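Local atomic coordinates of Acarbose/maltose binding protein GacH (Streptomyces glaucescens, PDB entry 3K01), a protein that binds acarbose and an acarbose homolog as the solute receptor of an ABC transporter, and may also bind maltose. Residues 32-37 and 60-65; 41-46 and 329-334; 323-328 and 336-341. All blocks are in the same frame, centred on the assembly; numbering follows the deposited sequence.

Contact 1: residues 32-37 and 60-65; sequences FWDTSN and VKYVNV
The ring of Y62 overlaps the side chain of D34: Y62 CE1 lies 3.4 Å from D34 CB, and the carboxylate plane is turned 64° from that of the ring. Both side chains lie on one face of the sheet, and Y62 CG, anti to its backbone N (chi1 175°), carries the ring forward to D34. The phenol hydroxyl gives its proton to D34 OD2, with Y62 OH and D34 OD2 2.6 Å apart, and reaches that oxygen on its anti side. The syn side of the same oxygen receives the hydroxyl of S36, whose OG stands 2.7 Å from D34 OD2. OD1 accepts the backbone N-H of S36 from above the carboxylate plane, an Asx turn where the strand ends. Three bonds thus fix the rotation of a buried acidic group. N64 adds a further tie: ND2 donates to S36 O at 2.9 Å in a nearly straight bond (171° at the hydrogen), and also to Y62 OH, both acceptors lying near its amide plane. On this face F32 CD2 packs against Y62 CD1 at 3.9 Å. The opposite face belongs to the indole of W33, whose CD1 meets V63 CB at 3.6 Å. V65 CG2 sits over the face of the five-membered ring of W33 as a CH-pi contact. Between the two faces the parallel strands are joined by F32 and D34, each bonded both ways by N and O; V65 N to D34 O is 2.7 Å. The pair forms a beta-alpha-beta crossover: helix 41-49, in the connection, touches D34, S36, Y62 and N64, while helix 67-79 packs on W33 and V65. Strand 87-91 flanks strand 28-34 on its other edge, and its R89 binds the hydroxyl of T35.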
loop_
_atom_site.group_PDB
_atom_site.type_symbol
_atom_site.label_atom_id
_atom_site.label_comp_id
_atom_site.label_asym_id
_atom_site.label_seq_id
_atom_site.Cartn_x
_atom_site.Cartn_y
_atom_site.Cartn_z
ATOM N N PHE A 32 5.037 7.470 21.571
ATOM C CA PHE A 32 4.627 7.213 20.187
ATOM C C PHE A 32 5.781 6.602 19.417
ATOM O O PHE A 32 6.844 7.216 19.331
ATOM C CB PHE A 32 4.185 8.537 19.532
ATOM C CG PHE A 32 3.964 8.466 18.021
ATOM C CD1 PHE A 32 3.294 7.390 17.421
ATOM C CD2 PHE A 32 4.395 9.507 17.207
ATOM C CE1 PHE A 32 3.092 7.342 16.044
ATOM C CE2 PHE A 32 4.195 9.474 15.846
ATOM C CZ PHE A 32 3.533 8.404 15.253
ATOM N N TRP A 33 5.578 5.399 18.869
ATOM C CA TRP A 33 6.569 4.794 17.970
ATOM C C TRP A 33 6.183 5.030 16.528
ATOM O O TRP A 33 5.155 4.526 16.044
ATOM C CB TRP A 33 6.691 3.297 18.230
ATOM C CG TRP A 33 7.431 2.934 19.487
ATOM C CD1 TRP A 33 7.878 3.789 20.477
ATOM C CD2 TRP A 33 7.788 1.613 19.908
ATOM N NE1 TRP A 33 8.504 3.064 21.472
ATOM C CE2 TRP A 33 8.439 1.731 21.158
ATOM C CE3 TRP A 33 7.608 0.337 19.357
ATOM C CZ2 TRP A 33 8.942 0.620 21.844
ATOM C CZ3 TRP A 33 8.090 -0.770 20.058
ATOM C CH2 TRP A 33 8.735 -0.616 21.290
ATOM N N ASP A 34 7.008 5.845 15.862
ATOM C CA ASP A 34 6.855 6.199 14.460
ATOM C C ASP A 34 7.815 5.378 13.616
ATOM O O ASP A 34 8.926 5.079 14.046
ATOM C CB ASP A 34 7.159 7.688 14.314
ATOM C CG ASP A 34 7.073 8.176 12.882
ATOM O OD1 ASP A 34 6.322 7.596 12.064
ATOM O OD2 ASP A 34 7.784 9.163 12.584
ATOM N N THR A 35 7.375 4.986 12.427
ATOM C CA THR A 35 8.216 4.185 11.507
ATOM C C THR A 35 8.618 4.993 10.261
ATOM O O THR A 35 9.168 4.420 9.307
ATOM C CB THR A 35 7.446 2.994 10.976
ATOM O OG1 THR A 35 6.277 3.504 10.330
ATOM C CG2 THR A 35 7.048 2.041 12.096
ATOM N N SER A 36 8.338 6.291 10.228
ATOM C CA SER A 36 8.661 7.089 9.053
ATOM C C SER A 36 10.176 7.095 8.794
ATOM O O SER A 36 10.998 6.823 9.685
ATOM C CB SER A 36 8.069 8.498 9.170
ATOM O OG SER A 36 8.811 9.272 10.091
ATOM N N ASN A 37 10.532 7.379 7.547
ATOM C CA ASN A 37 11.936 7.259 7.132
ATOM C C ASN A 37 12.826 8.435 7.552
ATOM O O ASN A 37 12.377 9.408 8.172
ATOM C CB ASN A 37 12.038 6.951 5.623
ATOM C CG ASN A 37 11.666 8.121 4.753
ATOM O OD1 ASN A 37 11.795 9.275 5.140
ATOM N ND2 ASN A 37 11.228 7.821 3.535
ATOM N N VAL A 60 4.621 14.107 25.320
ATOM C CA VAL A 60 4.783 13.253 24.142
ATOM C C VAL A 60 6.233 12.793 24.008
ATOM O O VAL A 60 7.150 13.624 23.877
ATOM C CB VAL A 60 4.345 13.957 22.862
ATOM C CG1 VAL A 60 4.631 13.080 21.619
ATOM C CG2 VAL A 60 2.859 14.312 22.933
ATOM N N LYS A 61 6.439 11.481 24.042
ATOM C CA LYS A 61 7.757 10.883 23.841
ATOM C C LYS A 61 7.794 10.207 22.477
ATOM O O LYS A 61 7.326 9.066 22.303
ATOM C CB LYS A 61 8.087 9.897 24.964
ATOM C CG LYS A 61 8.071 10.537 26.356
ATOM C CD LYS A 61 8.531 9.580 27.443
ATOM C CE LYS A 61 8.858 10.379 28.712
ATOM N NZ LYS A 61 8.884 9.558 29.951
ATOM N N TYR A 62 8.348 10.937 21.519
ATOM C CA TYR A 62 8.513 10.464 20.151
ATOM C C TYR A 62 9.701 9.511 20.051
ATOM O O TYR A 62 10.803 9.847 20.517
ATOM C CB TYR A 62 8.770 11.654 19.239
ATOM C CG TYR A 62 9.058 11.226 17.832
ATOM C CD1 TYR A 62 8.015 11.025 16.927
ATOM C CD2 TYR A 62 10.367 10.938 17.413
ATOM C CE1 TYR A 62 8.266 10.592 15.632
ATOM C CE2 TYR A 62 10.627 10.512 16.116
ATOM C CZ TYR A 62 9.578 10.324 15.246
ATOM O OH TYR A 62 9.837 9.878 13.967
ATOM N N VAL A 63 9.504 8.352 19.420
ATOM C CA VAL A 63 10.586 7.430 19.125
ATOM C C VAL A 63 10.474 6.995 17.672
ATOM O O VAL A 63 9.396 6.573 17.233
ATOM C CB VAL A 63 10.497 6.187 20.019
ATOM C CG1 VAL A 63 11.656 5.239 19.737
ATOM C CG2 VAL A 63 10.472 6.583 21.509
ATOM N N ASN A 64 11.562 7.090 16.908
ATOM C CA ASN A 64 11.550 6.578 15.543
ATOM C C ASN A 64 12.091 5.157 15.553
ATOM O O ASN A 64 13.143 4.887 16.131
ATOM C CB ASN A 64 12.379 7.455 14.619
ATOM C CG ASN A 64 12.297 6.997 13.191
ATOM O OD1 ASN A 64 13.113 6.185 12.747
ATOM N ND2 ASN A 64 11.284 7.459 12.479
ATOM N N VAL A 65 11.349 4.246 14.937
ATOM C CA VAL A 65 11.734 2.842 14.852
ATOM C C VAL A 65 11.770 2.502 13.351
ATOM O O VAL A 65 10.779 2.693 12.649
ATOM C CB VAL A 65 10.715 1.917 15.550
ATOM C CG1 VAL A 65 11.201 0.472 15.502
ATOM C CG2 VAL A 65 10.451 2.371 17.001
HETATM O O HOH W 1 13.633 5.125 10.395
#

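Contact 2: residues 41-46 and 329-334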
loop_
_atom_site.group_PDB
_atom_site.type_symbol
_atom_site.label_atom_id
_atom_site.label_comp_id
_atom_site.label_asym_id
_atom_site.label_seq_id
_atom_site.Cartn_x
_atom_site.Cartn_y
_atom_site.Cartn_z
ATOM N N LYS A 41 11.244 11.810 9.374
ATOM C CA LYS A 41 11.104 11.687 10.833
ATOM C C LYS A 41 11.182 13.010 11.587
ATOM O O LYS A 41 10.521 13.163 12.619
ATOM C CB LYS A 41 12.069 10.653 11.415
ATOM C CG LYS A 41 13.546 11.022 11.266
ATOM C CD LYS A 41 14.430 9.871 11.692
ATOM C CE LYS A 41 15.907 10.263 11.618
ATOM N NZ LYS A 41 16.760 9.099 11.950
ATOM N N ALA A 42 11.956 13.975 11.090
ATOM C CA ALA A 42 11.995 15.292 11.757
ATOM C C ALA A 42 10.617 15.952 11.728
ATOM O O ALA A 42 10.159 16.509 12.721
ATOM C CB ALA A 42 13.054 16.221 11.129
ATOM N N THR A 43 9.953 15.871 10.581
ATOM C CA THR A 43 8.620 16.446 10.443
ATOM C C THR A 43 7.625 15.718 11.336
ATOM O O THR A 43 6.811 16.365 12.027
ATOM C CB THR A 43 8.145 16.388 8.982
ATOM O OG1 THR A 43 9.003 17.211 8.184
ATOM C CG2 THR A 43 6.707 16.866 8.825
ATOM N N TYR A 44 7.671 14.388 11.321
ATOM C CA TYR A 44 6.714 13.653 12.143
ATOM C C TYR A 44 6.943 13.874 13.642
ATOM O O TYR A 44 5.960 13.930 14.401
ATOM C CB TYR A 44 6.692 12.167 11.789
ATOM C CG TYR A 44 5.612 11.777 10.785
ATOM C CD1 TYR A 44 4.270 12.056 11.028
ATOM C CD2 TYR A 44 5.932 11.121 9.597
ATOM C CE1 TYR A 44 3.265 11.674 10.121
ATOM C CE2 TYR A 44 4.940 10.727 8.706
ATOM C CZ TYR A 44 3.616 11.009 8.974
ATOM O OH TYR A 44 2.625 10.595 8.104
ATOM N N GLN A 45 8.205 13.995 14.081
ATOM C CA GLN A 45 8.479 14.309 15.473
ATOM C C GLN A 45 7.895 15.668 15.838
ATOM O O GLN A 45 7.291 15.821 16.903
ATOM C CB GLN A 45 9.978 14.267 15.771
ATOM C CG GLN A 45 10.258 14.620 17.231
ATOM C CD GLN A 45 11.661 14.334 17.715
ATOM O OE1 GLN A 45 11.950 14.537 18.901
ATOM N NE2 GLN A 45 12.526 13.860 16.834
ATOM N N ALA A 46 8.066 16.659 14.967
ATOM C CA ALA A 46 7.511 17.983 15.243
ATOM C C ALA A 46 5.991 17.940 15.292
ATOM O O ALA A 46 5.370 18.578 16.154
ATOM C CB ALA A 46 8.003 18.997 14.226
ATOM N N THR A 329 1.121 16.193 3.969
ATOM C CA THR A 329 1.269 16.290 2.515
ATOM C C THR A 329 2.157 17.471 2.121
ATOM O O THR A 329 3.040 17.323 1.262
ATOM C CB THR A 329 -0.092 16.377 1.820
ATOM O OG1 THR A 329 -0.859 15.207 2.168
ATOM C CG2 THR A 329 0.069 16.474 0.301
ATOM N N GLU A 330 1.929 18.629 2.735
ATOM C CA GLU A 330 2.674 19.824 2.346
ATOM C C GLU A 330 4.158 19.631 2.578
ATOM O O GLU A 330 4.976 20.095 1.784
ATOM C CB GLU A 330 2.160 21.050 3.112
ATOM C CG GLU A 330 0.760 21.474 2.682
ATOM C CD GLU A 330 0.130 22.485 3.625
ATOM O OE1 GLU A 330 0.569 22.547 4.800
ATOM O OE2 GLU A 330 -0.832 23.169 3.205
ATOM N N LYS A 331 4.521 18.956 3.651
ATOM C CA LYS A 331 5.924 18.799 4.031
ATOM C C LYS A 331 6.586 17.553 3.461
ATOM O O LYS A 331 7.788 17.569 3.177
ATOM C CB LYS A 331 6.079 18.815 5.561
ATOM C CG LYS A 331 5.622 20.121 6.210
ATOM C CD LYS A 331 5.557 20.042 7.733
ATOM C CE LYS A 331 5.047 21.336 8.348
ATOM N NZ LYS A 331 5.692 21.553 9.680
ATOM N N LEU A 332 5.821 16.471 3.298
ATOM C CA LEU A 332 6.386 15.165 2.973
ATOM C C LEU A 332 5.801 14.519 1.729
ATOM O O LEU A 332 6.287 13.483 1.317
ATOM C CB LEU A 332 6.179 14.201 4.152
ATOM C CG LEU A 332 6.772 14.650 5.492
ATOM C CD1 LEU A 332 6.449 13.609 6.555
ATOM C CD2 LEU A 332 8.305 14.857 5.350
ATOM N N SER A 333 4.711 15.068 1.200
ATOM C CA SER A 333 4.040 14.546 0.004
ATOM C C SER A 333 3.491 13.131 0.197
ATOM O O SER A 333 3.314 12.390 -0.775
ATOM C CB SER A 333 4.981 14.590 -1.204
ATOM O OG SER A 333 5.292 15.942 -1.497
ATOM N N LEU A 334 3.194 12.755 1.444
ATOM C CA LEU A 334 2.456 11.518 1.702
ATOM C C LEU A 334 0.994 11.741 1.446
ATOM O O LEU A 334 0.473 12.842 1.661
ATOM C CB LEU A 334 2.697 11.036 3.129
ATOM C CG LEU A 334 4.140 10.656 3.434
ATOM C CD1 LEU A 334 4.318 10.365 4.921
ATOM C CD2 LEU A 334 4.595 9.472 2.552
HETATM O O HOH W 2 6.064 19.276 11.169
#
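T43 and L332 reach toward each other tip to tip, T43 OG1 standing 3.7 Å from L332 CD2, and from this pair the contact runs in two directions of very different character. Inward it is closely packed. The ring of buried Y44 leans against two leucines: Y44 CE2 is 3.9 Å from L332 CD1, while the CD1 methyl of L334 comes within 3.6 Å of Y44 OH. L334 reaches this place because the chain turns at S333, which has positive phi just after the helix; T329 OG1 holds the turn by donating to L334 O at 2.8 Å. The Y44 side chain itself stands off the staggered positions, with chi1 at -95°, and its end swings nearer the leucines than its CB does. Outward the packing thins to one lysine. T43 CG2, anti to its own N, touches the aliphatic chain of K331, CD lying 3.5 Å away, and the ammonium group beyond is linked to helix 41-49 by a water that accepts from K331 NZ and donates to T43 O. Polar links between the segments are thus indirect, and the fit rests on apolar shape. Helix 41-49 is thereby set against the end of helix 322-332. Y44 and L334 both also touch V139 of strand 132-148 and T328 of helix 322-332, and on its other side helix 41-49 brings K41 onto Y62 and N64 of strand 58-64.

Contact 3: residues 323-328 and 336-341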
loop_
_atom_site.group_PDB
_atom_site.type_symbol
_atom_site.label_atom_id
_atom_site.label_comp_id
_atom_site.label_asym_id
_atom_site.label_seq_id
_atom_site.Cartn_x
_atom_site.Cartn_y
_atom_site.Cartn_z
ATOM N N LYS A 323 -6.064 18.656 9.830
ATOM C CA LYS A 323 -4.971 19.608 9.909
ATOM C C LYS A 323 -3.606 18.921 9.817
ATOM O O LYS A 323 -2.735 19.358 9.054
ATOM C CB LYS A 323 -5.095 20.441 11.190
ATOM C CG LYS A 323 -4.035 21.521 11.310
ATOM C CD LYS A 323 -4.164 22.236 12.667
ATOM C CE LYS A 323 -3.054 23.255 12.867
ATOM N NZ LYS A 323 -3.235 23.976 14.164
ATOM N N VAL A 324 -3.420 17.859 10.589
ATOM C CA VAL A 324 -2.153 17.123 10.548
ATOM C C VAL A 324 -1.923 16.408 9.201
ATOM O O VAL A 324 -0.811 16.440 8.685
ATOM C CB VAL A 324 -1.999 16.179 11.744
ATOM C CG1 VAL A 324 -0.760 15.298 11.609
ATOM C CG2 VAL A 324 -1.919 17.003 13.051
ATOM N N GLN A 325 -2.966 15.833 8.614
ATOM C CA GLN A 325 -2.836 15.190 7.305
ATOM C C GLN A 325 -2.431 16.192 6.243
ATOM O O GLN A 325 -1.579 15.885 5.380
ATOM C CB GLN A 325 -4.140 14.482 6.931
ATOM C CG GLN A 325 -4.428 13.282 7.848
ATOM C CD GLN A 325 -5.284 12.215 7.214
ATOM O OE1 GLN A 325 -5.761 11.297 7.910
ATOM N NE2 GLN A 325 -5.466 12.280 5.929
ATOM N N GLN A 326 -2.988 17.400 6.311
ATOM C CA GLN A 326 -2.610 18.454 5.368
ATOM C C GLN A 326 -1.163 18.842 5.520
ATOM O O GLN A 326 -0.437 18.931 4.545
ATOM C CB GLN A 326 -3.495 19.674 5.569
ATOM C CG GLN A 326 -3.091 20.850 4.678
ATOM C CD GLN A 326 -3.918 22.074 4.964
ATOM O OE1 GLN A 326 -5.064 21.978 5.411
ATOM N NE2 GLN A 326 -3.343 23.237 4.698
ATOM N N GLN A 327 -0.725 19.087 6.746
ATOM C CA GLN A 327 0.688 19.420 6.966
ATOM C C GLN A 327 1.620 18.311 6.475
ATOM O O GLN A 327 2.691 18.586 5.935
ATOM C CB GLN A 327 0.934 19.675 8.437
ATOM C CG GLN A 327 0.241 20.898 9.000
ATOM C CD GLN A 327 0.436 20.998 10.487
ATOM O OE1 GLN A 327 -0.136 20.219 11.264
ATOM N NE2 GLN A 327 1.261 21.948 10.903
ATOM N N THR A 328 1.215 17.050 6.658
ATOM C CA THR A 328 2.020 15.922 6.234
ATOM C C THR A 328 2.193 15.958 4.713
ATOM O O THR A 328 3.308 15.758 4.214
ATOM C CB THR A 328 1.366 14.626 6.671
ATOM O OG1 THR A 328 1.237 14.617 8.116
ATOM C CG2 THR A 328 2.194 13.465 6.259
ATOM N N PRO A 336 -2.966 11.738 1.845
ATOM C CA PRO A 336 -3.902 11.672 2.971
ATOM C C PRO A 336 -4.987 10.632 2.820
ATOM O O PRO A 336 -5.303 10.175 1.715
ATOM C CB PRO A 336 -4.531 13.066 3.003
ATOM C CG PRO A 336 -4.165 13.732 1.709
ATOM C CD PRO A 336 -3.127 12.951 1.005
ATOM N N THR A 337 -5.612 10.287 3.940
ATOM C CA THR A 337 -6.772 9.421 3.871
ATOM C C THR A 337 -8.070 10.190 3.940
ATOM O O THR A 337 -9.120 9.653 3.596
ATOM C CB THR A 337 -6.774 8.401 4.985
ATOM O OG1 THR A 337 -6.878 9.078 6.258
ATOM C CG2 THR A 337 -5.507 7.585 4.945
ATOM N N ARG A 338 -8.033 11.441 4.353
ATOM C CA ARG A 338 -9.278 12.239 4.503
ATOM C C ARG A 338 -9.683 12.890 3.195
ATOM O O ARG A 338 -8.915 13.590 2.626
ATOM C CB ARG A 338 -9.064 13.309 5.565
ATOM C CG ARG A 338 -9.140 12.739 6.983
ATOM C CD ARG A 338 -8.944 13.832 8.028
ATOM N NE ARG A 338 -9.135 13.308 9.364
ATOM C CZ ARG A 338 -10.318 13.182 9.901
ATOM N NH1 ARG A 338 -11.347 13.804 9.422
ATOM N NH2 ARG A 338 -10.455 12.474 10.970
ATOM N N THR A 339 -10.896 12.645 2.748
ATOM C CA THR A 339 -11.328 13.181 1.467
ATOM C C THR A 339 -11.286 14.711 1.455
ATOM O O THR A 339 -10.934 15.322 0.445
ATOM C CB THR A 339 -12.713 12.645 1.062
ATOM O OG1 THR A 339 -13.687 13.097 2.004
ATOM C CG2 THR A 339 -12.724 11.137 1.039
ATOM N N SER A 340 -11.585 15.322 2.592
ATOM C CA SER A 340 -11.591 16.783 2.701
ATOM C C SER A 340 -10.228 17.376 2.424
ATOM O O SER A 340 -10.125 18.492 1.873
ATOM C CB SER A 340 -12.066 17.238 4.089
ATOM O OG SER A 340 -11.157 16.868 5.128
ATOM N N VAL A 341 -9.166 16.654 2.796
ATOM C CA VAL A 341 -7.830 17.218 2.691
ATOM C C VAL A 341 -7.405 17.359 1.226
ATOM O O VAL A 341 -6.665 18.269 0.871
ATOM C CB VAL A 341 -6.832 16.370 3.506
ATOM C CG1 VAL A 341 -5.405 16.856 3.343
ATOM C CG2 VAL A 341 -7.222 16.426 4.992
#
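The amide of Q325 and the guanidinium of R338 are the flat groups here, their planes 68° apart and their side chains crossing at about a right angle. The aliphatic stem of R338 passes over one face of the amide, its CD almost directly above Q325 CD at 4.1 Å. Beyond the end of the amide lies T337, whose OG1 is 3.6 Å from Q325 CD and whose backbone N is 3.8 Å from the same carbon. The extended chain of Q325 delivers the amide there, its CG lying anti to the carbonyl carbon (chi1 -67°). Nearer the helix, the contact is apolar. P336 CB packs 4.2 Å from Q325 CB, and the two methyls of V341 rest on neighbouring residues of the helix, CG2 against Q325 CB and CG1 3.8 Å from Q326 CA. The polar ends of the loop side chains have partners beyond these segments: R338 bonds S320 O through NE and forms a salt bridge with D118 through NH1, and T337 OG1 bonds H119. The chemistry implies a buried amide set among the polar groups of a folded-back loop, with proline and valine sealing its aliphatic stem against the helix.

How the contacts relate
Contacts 1, 2 and 3 follow one another across one side of the protein, from sheet to helix to loop. Contact 1 and contact 2 have centres about 12 Å apart and share a boundary at Y44, where D34 OD2 lies 3.3 Å from Y44 CB. Contacts 2 and 3, also about 12 Å between centres, both draw on helix 322-332; Y44 OH lies 3.4 Å from T328 CG2, and T329 OG1 the same distance from P336 CD. Contacts 1 and 3 do not touch, their nearest atoms being about 8 Å apart. Helix 41-49 meets both, contact 1 through K41 and Y44 and contact 3 through Y44, which packs on D34 at one end and on T328 at the other.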